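PDB 2XUA: 3-oxoadipate enol-lactonase from Burkholderia xenovorans, which probably hydrolyses the enol-lactone of 3-oxoadipate to the open-chain acid in bacterial catechol metabolism. Local coordinates for residues 35-38 with 39-43; 174-177 with 178-182; 165-168 with 169-172; 77-80 with 81-85. All blocks are in the same frame, centred on the assembly; numbering follows the deposited sequence.

Interaction 1 of 4, residues 35-38 with 39-43; sequences LGTD and LSMWA. With SHF (laevulinic acid), chain C.
The selenium of selenomethionine M41 lies 3.3 Å from T37 OG1, the two side chains crossing at a slant. The T37 hydroxyl has its polar partner elsewhere, in the backbone O of S34, so the selenium makes a packing contact beside an oxygen already engaged. M41 CG stands between its own backbone N and carbonyl carbon (chi1 67°), which carries the side chain back toward 35-38 and sets CG 3.2 Å from D38 O; a bend at chi3 (-73°) then turns CE over the centre of the W42 ring, 3.9 Å above its plane. The other half of the contact is polar. D38 OD1 accepts twice from S40: from OG at 2.6 Å, on the lone pair facing OD2, and from the backbone N at 3.0 Å, which comes from above the carboxylate plane. The latter closes an Asx turn, and a nearly straight bond (170°) from M41 N to D38 O opens the 3-10 segment 39-42. At the other end L35 reaches the bound laevulinic acid, its CG and CD2 each 3.6 Å from the keto oxygen O4. R157 and Y186 are hydrogen-bonded to the same molecule. In alpha/beta hydrolases the loop after this strand commonly contributes to the oxyanion hole, a role consistent with this position. The two S40 donors would help stabilise charge on D38 OD1, while the nearby acid of D59 probably works against it; through OD1 they fix the turn that joins the ligand pocket to helix 43-52.

Interaction 2 of 4, residues 174-177 with 178-182; sequences IRDV and FVHTD
V177 O is gripped by two groups at the end of helix 168-179: T181 OG1 donates to it at 2.9 Å, and H180 N adds a weak bond. T181 OG1 lies anti to its own carbonyl carbon (chi1 -62°), which turns the hydroxyl back toward the last turn, tilted 31° from the V177 carbonyl plane. H180 N also leans weakly on D176 O, dividing itself between two carbonyls where helical geometry fails. The same D176 O meets the edge of the H180 ring, 3.3 Å from CD2, while D176 OD1 approaches CD2 at 3.4 Å; carboxylate and ring planes are turned 64° apart. One turn earlier the extended R175 chain passes V179, CG to CG1 4.0 Å, and ends in a salt bridge with D152. F178, held by its N bonding to I174 O at 2.9 Å, sends its ring to the laevulinic acid pocket. D176 forms salt bridges with R17 and R57 of the second subunit, and H180 NE2 bonds to D19 there. Those two arginines would favour ionised D176, so the polar side of this helix end is tied to the dimer interface while F178 lines the pocket.

Interaction 3 of 4, residues 165-168 with 169-172; sequences EREP and VVLA
V170 CG2 stands above the plane of the E167 carboxylate, over OE2 and 3.8 Å from it, so a methyl group covers part of one face. OE2 also takes a hydrogen bond from a water at 2.9 Å, and that water in turn accepts from V170 N at 3.1 Å. The carboxylate therefore reaches the first turn of the helix through a solvent bridge. The chain bends to do this: E167 CG lies anti to the carbonyl carbon, and chi2 (-82°) folds the acid back alongside V170. P168 has no N-H, so it needs no acceptor at the first turn. E167 O receives L171 N at 3.0 Å in a nearly straight bond (170°), with L171 CD1 resting 3.5 Å from the same oxygen. P168 O takes A172 N at 3.0 Å. E167 OE2 faces E167 OE2 of the second subunit, like charges that might raise the acid's pKa, whereas the helix start would work the other way. V169 and V170 pack on V170 of that subunit. E167 is the single residue between helices 161-166 and 168-179; a residue at the N-cap position followed by proline at the first helical position is a familiar helix start, here within the helical cap that many alpha/beta hydrolases insert, in this chain between strands 117-123 and 209-214.

Interaction 4 of 4, residues 77-80 with 81-85; sequences QLTG and DVLGL
D81 folds its carboxylate back beneath the carbonyl oxygen of Q77, which stands above the carboxylate plane with CG only 3.0 Å away. The D81 CG is anti to its carbonyl carbon (chi1 -75°), and this swings the acid back along the helix toward the preceding turn. Q77 O and D81 OD1 are both acceptors and do not bond to each other; the carbonyl is instead satisfied by D81 N at 2.8 Å. The acid looks elsewhere for its partners, OD2 forming a salt bridge with R61 and OD1 a hydrogen bond with N10, and the arginine probably helps the carboxylate tolerate the nearby carbonyl. Helix 75-88 forms part of the crossover between parallel strands 54-58 and 94-99 of the alpha/beta hydrolase sheet: V82 and L85 lean on Y58, while L78, T79 and V82 face helix 101-112. On the T79 side, L83 N gives T79 O a straight bond of 3.0 Å (175°), and V82 N adds a weak one to the same oxygen. V82 N also makes a weak bond to L78 O. L83 CG sits beyond T79 O, 3.4 Å from it, and L83 CD1 meets T79 CG2 at 4.3 Å, an aliphatic touch one turn apart. V82 CG2 touches L78 O at 3.7 Å. The two glycines G80 and G84 are joined through the backbone alone, G84 N reaching G80 O at 2.8 Å. T79 OG1 is hydrogen-bonded to I75 O.

How the interactions relate
All four contacts are local and run in series, so none nests in or crosses another and none closes a long loop. From the N terminus, interaction 1 shapes the turn between strand 28-32 and helix 43-52, and interaction 4 lies along helix 75-88 of the core. Interaction 3 then forms the corner into helix 168-179, whose far end holds interaction 2. Interactions 1 and 2, with centres about 10 Å apart, touch where V177 CG1 packs on D38 and F178 approaches G36, joining core loop to cap beside the ligand. Interactions 1, 2 and 3 also meet the second subunit; interaction 4 lies across the chain's centre from interaction 3.

Interaction 1 of 4, residues 35-38 with 39-43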
loop_
_atom_site.group_PDB
_atom_site.type_symbol
_atom_site.label_atom_id
_atom_site.label_comp_id
_atom_site.label_asym_id
_atom_site.label_seq_id
_atom_site.Cartn_x
_atom_site.Cartn_y
_atom_site.Cartn_z
ATOM N N LEU B 35 8.865 8.494 8.967
ATOM C CA LEU B 35 8.313 9.648 8.254
ATOM C C LEU B 35 8.106 9.410 6.747
ATOM O O LEU B 35 9.014 8.978 6.064
ATOM C CB LEU B 35 9.224 10.879 8.482
ATOM C CG LEU B 35 8.814 12.193 7.885
ATOM C CD1 LEU B 35 7.546 12.685 8.560
ATOM C CD2 LEU B 35 9.987 13.142 8.083
ATOM N N GLY B 36 6.924 9.781 6.214
ATOM C CA GLY B 36 6.613 9.650 4.787
ATOM C C GLY B 36 6.286 8.211 4.374
ATOM O O GLY B 36 6.285 7.914 3.189
ATOM N N THR B 37 5.994 7.317 5.343
ATOM C CA THR B 37 5.558 5.947 4.981
ATOM C C THR B 37 4.188 5.702 5.594
ATOM O O THR B 37 3.716 6.487 6.400
ATOM C CB THR B 37 6.531 4.854 5.481
ATOM O OG1 THR B 37 6.520 4.852 6.905
ATOM C CG2 THR B 37 7.965 5.150 5.010
ATOM N N ASP B 38 3.567 4.597 5.237
ATOM C CA ASP B 38 2.384 4.175 5.949
ATOM C C ASP B 38 2.593 2.740 6.386
ATOM O O ASP B 38 3.679 2.197 6.221
ATOM C CB ASP B 38 1.123 4.357 5.108
ATOM C CG ASP B 38 0.977 3.365 3.975
ATOM O OD1 ASP B 38 1.856 2.536 3.777
ATOM O OD2 ASP B 38 -0.065 3.405 3.272
ATOM N N LEU B 39 1.546 2.106 6.934
ATOM C CA LEU B 39 1.762 0.819 7.550
ATOM C C LEU B 39 2.108 -0.331 6.610
ATOM O O LEU B 39 2.474 -1.409 7.097
ATOM C CB LEU B 39 0.629 0.505 8.520
ATOM C CG LEU B 39 -0.780 -0.069 8.259
ATOM C CD1 LEU B 39 -1.895 0.760 8.696
ATOM C CD2 LEU B 39 -1.091 -0.906 7.002
ATOM N N SER B 40 1.993 -0.110 5.285
ATOM C CA SER B 40 2.431 -1.097 4.286
ATOM C C SER B 40 3.926 -1.324 4.320
ATOM O O SER B 40 4.440 -2.364 3.826
ATOM C CB SER B 40 1.982 -0.690 2.851
ATOM O OG SER B 40 2.687 0.481 2.353
HETATM N N MSE B 41 4.668 -0.360 4.886
HETATM C CA MSE B 41 6.149 -0.522 4.895
HETATM C C MSE B 41 6.603 -1.740 5.701
HETATM O O MSE B 41 7.668 -2.249 5.463
HETATM C CB MSE B 41 6.842 0.739 5.405
HETATM C CG MSE B 41 6.548 0.980 6.892
HETATM SE SE MSE B 41 7.986 2.032 7.614
HETATM C CE MSE B 41 9.418 0.720 7.694
ATOM N N TRP B 42 5.758 -2.253 6.623
ATOM C CA TRP B 42 6.142 -3.386 7.443
ATOM C C TRP B 42 5.637 -4.703 6.839
ATOM O O TRP B 42 5.747 -5.732 7.449
ATOM C CB TRP B 42 5.476 -3.233 8.822
ATOM C CG TRP B 42 6.081 -2.115 9.616
ATOM C CD1 TRP B 42 5.467 -0.966 9.999
ATOM C CD2 TRP B 42 7.408 -2.090 10.181
ATOM N NE1 TRP B 42 6.353 -0.182 10.712
ATOM C CE2 TRP B 42 7.545 -0.846 10.858
ATOM C CE3 TRP B 42 8.498 -2.955 10.123
ATOM C CZ2 TRP B 42 8.728 -0.455 11.514
ATOM C CZ3 TRP B 42 9.683 -2.598 10.788
ATOM C CH2 TRP B 42 9.787 -1.329 11.467
ATOM N N ALA B 43 5.009 -4.659 5.670
ATOM C CA ALA B 43 4.461 -5.878 5.128
ATOM C C ALA B 43 5.488 -7.053 5.081
ATOM O O ALA B 43 5.118 -8.203 5.378
ATOM C CB ALA B 43 3.811 -5.590 3.681
HETATM C C4 SHF C . 11.776 10.994 5.765
HETATM C C5 SHF C . 11.522 9.596 6.344
HETATM C C3 SHF C . 13.089 11.730 6.081
HETATM C C2 SHF C . 14.333 10.901 6.492
HETATM C C1 SHF C . 15.690 11.668 6.194
HETATM O O4 SHF C . 10.938 11.510 5.002
HETATM O O1 SHF C . 16.228 11.338 5.121
HETATM O OH1 SHF C . 16.217 12.473 7.034
#

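Interaction 2 of 4, residues 174-177 with 178-182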
loop_
_atom_site.group_PDB
_atom_site.type_symbol
_atom_site.label_atom_id
_atom_site.label_comp_id
_atom_site.label_asym_id
_atom_site.label_seq_id
_atom_site.Cartn_x
_atom_site.Cartn_y
_atom_site.Cartn_z
ATOM N N ILE B 174 6.517 2.478 -2.669
ATOM C CA ILE B 174 6.989 3.304 -1.555
ATOM C C ILE B 174 6.848 4.807 -1.911
ATOM O O ILE B 174 6.382 5.634 -1.098
ATOM C CB ILE B 174 8.502 2.894 -1.226
ATOM C CG1 ILE B 174 8.569 1.493 -0.572
ATOM C CG2 ILE B 174 9.156 3.901 -0.364
ATOM C CD1 ILE B 174 7.828 1.375 0.746
ATOM N N ARG B 175 7.237 5.158 -3.150
ATOM C CA ARG B 175 7.140 6.536 -3.620
ATOM C C ARG B 175 5.681 6.943 -3.642
ATOM O O ARG B 175 5.368 8.080 -3.297
ATOM C CB ARG B 175 7.730 6.674 -5.011
ATOM C CG ARG B 175 7.648 8.121 -5.610
ATOM C CD ARG B 175 8.405 8.293 -6.966
ATOM N NE ARG B 175 8.252 9.700 -7.338
ATOM C CZ ARG B 175 9.197 10.636 -7.234
ATOM N NH1 ARG B 175 10.433 10.309 -6.828
ATOM N NH2 ARG B 175 8.897 11.915 -7.556
ATOM N N ASP B 176 4.775 6.014 -4.017
ATOM C CA ASP B 176 3.353 6.428 -4.121
ATOM C C ASP B 176 2.854 6.832 -2.761
ATOM O O ASP B 176 2.105 7.810 -2.629
ATOM C CB ASP B 176 2.454 5.324 -4.721
ATOM C CG ASP B 176 1.068 5.842 -5.171
ATOM O OD1 ASP B 176 1.016 6.889 -5.832
ATOM O OD2 ASP B 176 0.022 5.198 -4.851
ATOM N N VAL B 177 3.257 6.108 -1.733
ATOM C CA VAL B 177 2.790 6.441 -0.368
ATOM C C VAL B 177 3.418 7.763 0.075
ATOM O O VAL B 177 2.736 8.668 0.626
ATOM C CB VAL B 177 3.211 5.325 0.610
ATOM C CG1 VAL B 177 2.986 5.759 2.076
ATOM C CG2 VAL B 177 2.411 4.020 0.248
ATOM N N PHE B 178 4.712 7.894 -0.204
ATOM C CA PHE B 178 5.417 9.138 0.192
ATOM C C PHE B 178 4.738 10.358 -0.471
ATOM O O PHE B 178 4.300 11.274 0.213
ATOM C CB PHE B 178 6.887 9.015 -0.199
ATOM C CG PHE B 178 7.700 10.186 0.231
ATOM C CD1 PHE B 178 8.364 10.158 1.438
ATOM C CD2 PHE B 178 7.739 11.349 -0.545
ATOM C CE1 PHE B 178 9.151 11.265 1.843
ATOM C CE2 PHE B 178 8.487 12.484 -0.117
ATOM C CZ PHE B 178 9.169 12.425 1.071
ATOM N N VAL B 179 4.534 10.322 -1.789
ATOM C CA VAL B 179 4.057 11.511 -2.471
ATOM C C VAL B 179 2.612 11.847 -2.174
ATOM O O VAL B 179 2.218 12.961 -2.454
ATOM C CB VAL B 179 4.366 11.573 -4.011
ATOM C CG1 VAL B 179 5.824 11.372 -4.245
ATOM C CG2 VAL B 179 3.535 10.532 -4.790
ATOM N N HIS B 180 1.840 10.900 -1.620
ATOM C CA HIS B 180 0.473 11.174 -1.262
ATOM C C HIS B 180 0.302 11.429 0.221
ATOM O O HIS B 180 -0.826 11.607 0.695
ATOM C CB HIS B 180 -0.435 10.063 -1.791
ATOM C CG HIS B 180 -0.639 10.204 -3.267
ATOM N ND1 HIS B 180 -1.609 11.029 -3.790
ATOM C CD2 HIS B 180 0.087 9.753 -4.317
ATOM C CE1 HIS B 180 -1.493 11.042 -5.108
ATOM N NE2 HIS B 180 -0.468 10.283 -5.451
ATOM N N THR B 181 1.428 11.532 0.937
ATOM C CA THR B 181 1.370 11.924 2.369
ATOM C C THR B 181 0.892 13.364 2.464
ATOM O O THR B 181 1.371 14.224 1.711
ATOM C CB THR B 181 2.740 11.750 3.035
ATOM O OG1 THR B 181 3.062 10.347 2.966
ATOM C CG2 THR B 181 2.709 12.085 4.546
ATOM N N ASP B 182 -0.030 13.646 3.398
ATOM C CA ASP B 182 -0.480 15.012 3.575
ATOM C C ASP B 182 0.766 15.928 3.848
ATOM O O ASP B 182 1.561 15.645 4.745
ATOM C CB ASP B 182 -1.413 15.068 4.760
ATOM C CG ASP B 182 -2.023 16.456 4.951
ATOM O OD1 ASP B 182 -3.150 16.632 4.518
ATOM O OD2 ASP B 182 -1.405 17.339 5.554
#

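Interaction 3 of 4, residues 165-168 with 169-172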
loop_
_atom_site.group_PDB
_atom_site.type_symbol
_atom_site.label_atom_id
_atom_site.label_comp_id
_atom_site.label_asym_id
_atom_site.label_seq_id
_atom_site.Cartn_x
_atom_site.Cartn_y
_atom_site.Cartn_z
ATOM N N GLU B 165 17.871 0.488 -8.274
ATOM C CA GLU B 165 17.974 0.028 -9.679
ATOM C C GLU B 165 17.316 -1.372 -9.842
ATOM O O GLU B 165 16.523 -1.557 -10.731
ATOM C CB GLU B 165 19.444 0.143 -10.194
ATOM C CG GLU B 165 20.219 -1.184 -10.432
ATOM C CD GLU B 165 19.754 -1.935 -11.701
ATOM O OE1 GLU B 165 19.490 -1.272 -12.756
ATOM O OE2 GLU B 165 19.640 -3.189 -11.631
ATOM N N ARG B 166 17.599 -2.295 -8.933
ATOM C CA ARG B 166 17.115 -3.676 -8.997
ATOM C C ARG B 166 15.613 -3.804 -8.687
ATOM O O ARG B 166 14.959 -4.764 -9.147
ATOM C CB ARG B 166 17.904 -4.574 -8.011
ATOM C CG ARG B 166 19.363 -5.001 -8.396
ATOM C CD ARG B 166 20.113 -5.505 -7.057
ATOM N NE ARG B 166 19.125 -6.169 -6.240
ATOM C CZ ARG B 166 18.984 -6.142 -4.920
ATOM N NH1 ARG B 166 19.816 -5.492 -4.107
ATOM N NH2 ARG B 166 17.960 -6.820 -4.424
ATOM N N GLU B 167 15.048 -2.828 -7.948
ATOM C CA GLU B 167 13.708 -2.988 -7.349
ATOM C C GLU B 167 12.730 -1.826 -7.715
ATOM O O GLU B 167 12.238 -1.108 -6.825
ATOM C CB GLU B 167 13.864 -3.213 -5.826
ATOM C CG GLU B 167 14.596 -4.531 -5.456
ATOM C CD GLU B 167 13.652 -5.749 -5.475
ATOM O OE1 GLU B 167 13.971 -6.747 -4.806
ATOM O OE2 GLU B 167 12.612 -5.685 -6.129
ATOM N N PRO B 168 12.471 -1.624 -9.020
ATOM C CA PRO B 168 11.689 -0.467 -9.407
ATOM C C PRO B 168 10.218 -0.577 -8.942
ATOM O O PRO B 168 9.589 0.459 -8.814
ATOM C CB PRO B 168 11.760 -0.480 -10.942
ATOM C CG PRO B 168 12.135 -1.988 -11.313
ATOM C CD PRO B 168 12.997 -2.385 -10.180
ATOM N N VAL B 169 9.671 -1.797 -8.750
ATOM C CA VAL B 169 8.271 -1.929 -8.315
ATOM C C VAL B 169 8.158 -1.531 -6.810
ATOM O O VAL B 169 7.256 -0.778 -6.443
ATOM C CB VAL B 169 7.667 -3.364 -8.572
ATOM C CG1 VAL B 169 6.343 -3.584 -7.800
ATOM C CG2 VAL B 169 7.320 -3.596 -10.067
ATOM N N VAL B 170 9.047 -2.072 -5.983
ATOM C CA VAL B 170 9.122 -1.682 -4.546
ATOM C C VAL B 170 9.277 -0.164 -4.497
ATOM O O VAL B 170 8.562 0.510 -3.797
ATOM C CB VAL B 170 10.278 -2.313 -3.839
ATOM C CG1 VAL B 170 10.292 -1.820 -2.342
ATOM C CG2 VAL B 170 10.152 -3.860 -3.812
ATOM N N LEU B 171 10.217 0.397 -5.260
ATOM C CA LEU B 171 10.366 1.880 -5.219
ATOM C C LEU B 171 9.107 2.641 -5.568
ATOM O O LEU B 171 8.772 3.632 -4.894
ATOM C CB LEU B 171 11.595 2.382 -6.017
ATOM C CG LEU B 171 12.563 2.411 -4.838
ATOM C CD1 LEU B 171 13.680 1.339 -4.847
ATOM C CD2 LEU B 171 12.915 3.821 -4.238
ATOM N N ALA B 172 8.456 2.258 -6.673
ATOM C CA ALA B 172 7.235 2.922 -7.101
ATOM C C ALA B 172 6.143 2.876 -6.025
ATOM O O ALA B 172 5.424 3.860 -5.807
ATOM C CB ALA B 172 6.737 2.312 -8.439
HETATM O O HOH W 1 10.561 -4.240 -7.670
#

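Interaction 4 of 4, residues 77-80 with 81-85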
loop_
_atom_site.group_PDB
_atom_site.type_symbol
_atom_site.label_atom_id
_atom_site.label_comp_id
_atom_site.label_asym_id
_atom_site.label_seq_id
_atom_site.Cartn_x
_atom_site.Cartn_y
_atom_site.Cartn_z
ATOM N N GLN B 77 2.824 13.925 21.578
ATOM C CA GLN B 77 1.616 13.552 20.884
ATOM C C GLN B 77 1.847 12.134 20.282
ATOM O O GLN B 77 0.981 11.240 20.345
ATOM C CB GLN B 77 1.251 14.520 19.774
ATOM C CG GLN B 77 0.433 15.764 20.247
ATOM C CD GLN B 77 0.492 16.856 19.218
ATOM O OE1 GLN B 77 1.459 16.925 18.462
ATOM N NE2 GLN B 77 -0.547 17.706 19.159
ATOM N N LEU B 78 3.018 11.943 19.710
ATOM C CA LEU B 78 3.320 10.672 19.044
ATOM C C LEU B 78 3.343 9.505 20.002
ATOM O O LEU B 78 2.903 8.404 19.659
ATOM C CB LEU B 78 4.613 10.759 18.218
ATOM C CG LEU B 78 4.702 11.833 17.121
ATOM C CD1 LEU B 78 6.131 11.839 16.652
ATOM C CD2 LEU B 78 3.756 11.589 15.921
ATOM N N THR B 79 3.865 9.714 21.190
ATOM C CA THR B 79 3.903 8.673 22.181
ATOM C C THR B 79 2.462 8.369 22.656
ATOM O O THR B 79 2.079 7.194 22.800
ATOM C CB THR B 79 4.812 9.073 23.341
ATOM O OG1 THR B 79 6.144 9.273 22.861
ATOM C CG2 THR B 79 4.950 7.941 24.371
ATOM N N GLY B 80 1.683 9.425 22.879
ATOM C CA GLY B 80 0.334 9.314 23.388
ATOM C C GLY B 80 -0.613 8.683 22.375
ATOM O O GLY B 80 -1.616 8.041 22.730
ATOM N N ASP B 81 -0.278 8.865 21.101
ATOM C CA ASP B 81 -0.980 8.191 20.050
ATOM C C ASP B 81 -0.855 6.664 20.229
ATOM O O ASP B 81 -1.866 5.980 20.133
ATOM C CB ASP B 81 -0.459 8.645 18.694
ATOM C CG ASP B 81 -0.938 10.026 18.337
ATOM O OD1 ASP B 81 -1.752 10.639 19.102
ATOM O OD2 ASP B 81 -0.566 10.498 17.266
ATOM N N VAL B 82 0.349 6.158 20.483
ATOM C CA VAL B 82 0.615 4.683 20.604
ATOM C C VAL B 82 -0.148 4.230 21.806
ATOM O O VAL B 82 -0.965 3.317 21.727
ATOM C CB VAL B 82 2.118 4.333 20.787
ATOM C CG1 VAL B 82 2.314 2.783 21.052
ATOM C CG2 VAL B 82 2.930 4.723 19.537
ATOM N N LEU B 83 0.048 4.948 22.912
ATOM C CA LEU B 83 -0.667 4.607 24.150
ATOM C C LEU B 83 -2.188 4.582 24.069
ATOM O O LEU B 83 -2.791 3.616 24.523
ATOM C CB LEU B 83 -0.184 5.482 25.302
ATOM C CG LEU B 83 1.279 5.318 25.576
ATOM C CD1 LEU B 83 1.610 6.428 26.584
ATOM C CD2 LEU B 83 1.655 3.937 26.137
ATOM N N GLY B 84 -2.787 5.567 23.434
ATOM C CA GLY B 84 -4.224 5.637 23.264
ATOM C C GLY B 84 -4.760 4.539 22.361
ATOM O O GLY B 84 -5.829 3.932 22.638
ATOM N N LEU B 85 -4.017 4.253 21.279
ATOM C CA LEU B 85 -4.331 3.074 20.456
ATOM C C LEU B 85 -4.282 1.765 21.249
ATOM O O LEU B 85 -5.208 0.940 21.167
ATOM C CB LEU B 85 -3.352 3.016 19.258
ATOM C CG LEU B 85 -3.643 1.943 18.195
ATOM C CD1 LEU B 85 -5.055 2.035 17.602
ATOM C CD2 LEU B 85 -2.583 2.003 17.055
#